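Local coordinates for tight junction protein ZO-3 (Homo sapiens, PDB 3KFV) that acts as a MAGUK scaffold linking tight junction membrane proteins such as claudins and occludin to the actin cytoskeleton, here its SH3 and guanylate kinase-like part, at residues E141-R146 against Q290-I295. Residues are numbered along the deposited sequence.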
loop_
_atom_site.group_PDB
_atom_site.type_symbol
_atom_site.label_atom_id
_atom_site.label_comp_id
_atom_site.label_asym_id
_atom_site.label_seq_id
_atom_site.Cartn_x
_atom_site.Cartn_y
_atom_site.Cartn_z
ATOM N N GLU A 141 -3.502 -13.751 -8.292
ATOM C CA GLU A 141 -2.204 -13.777 -7.648
ATOM C C GLU A 141 -1.265 -12.975 -8.538
ATOM O O GLU A 141 -1.344 -13.066 -9.759
ATOM C CB GLU A 141 -1.731 -15.222 -7.540
ATOM C CG GLU A 141 -0.656 -15.474 -6.511
ATOM C CD GLU A 141 -0.331 -16.954 -6.392
ATOM O OE1 GLU A 141 -1.188 -17.785 -6.785
ATOM O OE2 GLU A 141 0.776 -17.286 -5.908
ATOM N N ALA A 142 -0.392 -12.178 -7.937
ATOM C CA ALA A 142 0.512 -11.350 -8.717
ATOM C C ALA A 142 1.379 -12.215 -9.615
ATOM O O ALA A 142 1.889 -13.256 -9.193
ATOM C CB ALA A 142 1.376 -10.497 -7.813
ATOM N N SER A 143 1.533 -11.790 -10.863
ATOM C CA SER A 143 2.397 -12.494 -11.800
ATOM C C SER A 143 3.747 -11.811 -11.793
ATOM O O SER A 143 4.463 -11.803 -12.787
ATOM C CB SER A 143 1.805 -12.463 -13.203
ATOM O OG SER A 143 1.627 -11.123 -13.634
ATOM N N PHE A 144 4.069 -11.208 -10.658
ATOM C CA PHE A 144 5.359 -10.562 -10.458
ATOM C C PHE A 144 5.638 -10.501 -8.959
ATOM O O PHE A 144 4.722 -10.643 -8.141
ATOM C CB PHE A 144 5.374 -9.161 -11.084
ATOM C CG PHE A 144 4.384 -8.209 -10.477
ATOM C CD1 PHE A 144 4.775 -7.313 -9.498
ATOM C CD2 PHE A 144 3.063 -8.210 -10.882
ATOM C CE1 PHE A 144 3.867 -6.435 -8.937
ATOM C CE2 PHE A 144 2.145 -7.331 -10.317
ATOM C CZ PHE A 144 2.551 -6.447 -9.344
ATOM N N LYS A 145 6.902 -10.323 -8.596
ATOM C CA LYS A 145 7.237 -10.187 -7.186
ATOM C C LYS A 145 6.911 -8.774 -6.700
ATOM O O LYS A 145 7.435 -7.782 -7.215
ATOM C CB LYS A 145 8.693 -10.588 -6.924
ATOM C CG LYS A 145 8.857 -12.106 -6.760
ATOM C CD LYS A 145 10.308 -12.532 -6.700
ATOM C CE LYS A 145 10.434 -14.001 -6.310
ATOM N NZ LYS A 145 11.868 -14.459 -6.220
ATOM N N ARG A 146 6.019 -8.696 -5.719
ATOM C CA ARG A 146 5.475 -7.426 -5.258
ATOM C C ARG A 146 6.510 -6.609 -4.494
ATOM O O ARG A 146 7.270 -7.153 -3.696
ATOM C CB ARG A 146 4.253 -7.678 -4.368
ATOM C CG ARG A 146 3.154 -8.502 -5.026
ATOM C CD ARG A 146 2.088 -8.934 -4.015
ATOM N NE ARG A 146 1.502 -7.800 -3.306
ATOM C CZ ARG A 146 0.650 -7.904 -2.289
ATOM N NH1 ARG A 146 0.271 -9.089 -1.849
ATOM N NH2 ARG A 146 0.177 -6.815 -1.706
ATOM N N GLN A 290 2.152 -13.238 1.895
ATOM C CA GLN A 290 1.346 -12.228 1.222
ATOM C C GLN A 290 1.674 -12.132 -0.260
ATOM O O GLN A 290 0.904 -11.568 -1.028
ATOM C CB GLN A 290 1.474 -10.872 1.924
ATOM C CG GLN A 290 0.979 -10.916 3.360
ATOM C CD GLN A 290 0.661 -9.548 3.923
ATOM O OE1 GLN A 290 0.791 -8.535 3.236
ATOM N NE2 GLN A 290 0.239 -9.509 5.184
ATOM N N GLN A 291 2.799 -12.713 -0.663
ATOM C CA GLN A 291 3.171 -12.767 -2.076
ATOM C C GLN A 291 2.270 -13.721 -2.853
ATOM O O GLN A 291 2.165 -13.632 -4.078
ATOM C CB GLN A 291 4.629 -13.194 -2.238
ATOM C CG GLN A 291 4.998 -13.606 -3.651
ATOM C CD GLN A 291 4.924 -12.454 -4.612
ATOM O OE1 GLN A 291 5.267 -11.331 -4.261
ATOM N NE2 GLN A 291 4.469 -12.718 -5.835
ATOM N N THR A 292 1.621 -14.637 -2.140
ATOM C CA THR A 292 0.719 -15.591 -2.775
ATOM C C THR A 292 -0.738 -15.106 -2.744
ATOM O O THR A 292 -1.590 -15.641 -3.461
ATOM C CB THR A 292 0.815 -16.993 -2.130
ATOM O OG1 THR A 292 0.207 -16.971 -0.830
ATOM C CG2 THR A 292 2.275 -17.451 -2.015
ATOM N N ARG A 293 -1.016 -14.100 -1.915
ATOM C CA ARG A 293 -2.356 -13.524 -1.818
ATOM C C ARG A 293 -2.737 -12.829 -3.110
ATOM O O ARG A 293 -1.914 -12.137 -3.712
ATOM C CB ARG A 293 -2.436 -12.502 -0.685
ATOM C CG ARG A 293 -2.327 -13.063 0.723
ATOM C CD ARG A 293 -2.852 -12.036 1.705
ATOM N NE ARG A 293 -2.373 -12.224 3.073
ATOM C CZ ARG A 293 -2.680 -13.269 3.840
ATOM N NH1 ARG A 293 -3.446 -14.248 3.366
ATOM N NH2 ARG A 293 -2.209 -13.342 5.080
ATOM N N PRO A 294 -3.994 -13.001 -3.538
ATOM C CA PRO A 294 -4.524 -12.398 -4.766
ATOM C C PRO A 294 -4.728 -10.886 -4.636
ATOM O O PRO A 294 -5.298 -10.409 -3.655
ATOM C CB PRO A 294 -5.884 -13.090 -4.917
ATOM C CG PRO A 294 -6.256 -13.437 -3.513
ATOM C CD PRO A 294 -4.966 -13.928 -2.938
ATOM N N ILE A 295 -4.267 -10.142 -5.631
ATOM C CA ILE A 295 -4.440 -8.701 -5.651
ATOM C C ILE A 295 -5.399 -8.280 -6.769
ATOM O O ILE A 295 -5.692 -9.063 -7.679
ATOM C CB ILE A 295 -3.088 -7.994 -5.845
ATOM C CG1 ILE A 295 -2.443 -8.421 -7.167
ATOM C CG2 ILE A 295 -2.164 -8.312 -4.693
ATOM C CD1 ILE A 295 -1.093 -7.787 -7.420
#
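The loop after strand 134-141 and the turn between helix 278-290 and strand 294-298 meet at Glu141 and Pro294 (3.9 Å between CA atoms) and spread apart toward Arg146 and Gln291 (6.6 Å between CA atoms), so side chains fill the gap. Gln291 bridges it with its amide: NE2 donates to Phe144 O (3.1 Å) while OE1 accepts from Arg146 N (3.1 Å), pairing with loop backbone much as a strand neighbour would. Arg146 reaches back across, its NH1 making a weak hydrogen bond to Gln290 O (2.7 Å), its NH2 bonding Tyr219 O, and one guanidinium face lying on Ile295 CG2. Ile295 CD1 packs against Ala142 CB (3.7 Å) and, more loosely, Phe144 CZ (4.3 Å). At the surface, Glu141 CG touches Thr292 O (3.2 Å). The contact joins both chain crossings of the MAGUK SH3-guanylate kinase-like unit: strand 294-298 returns from helix 278-290 to pair with 134-141 on the SH3 side, while Arg146 and Gln290 touch Ile221 of the parallel sheet.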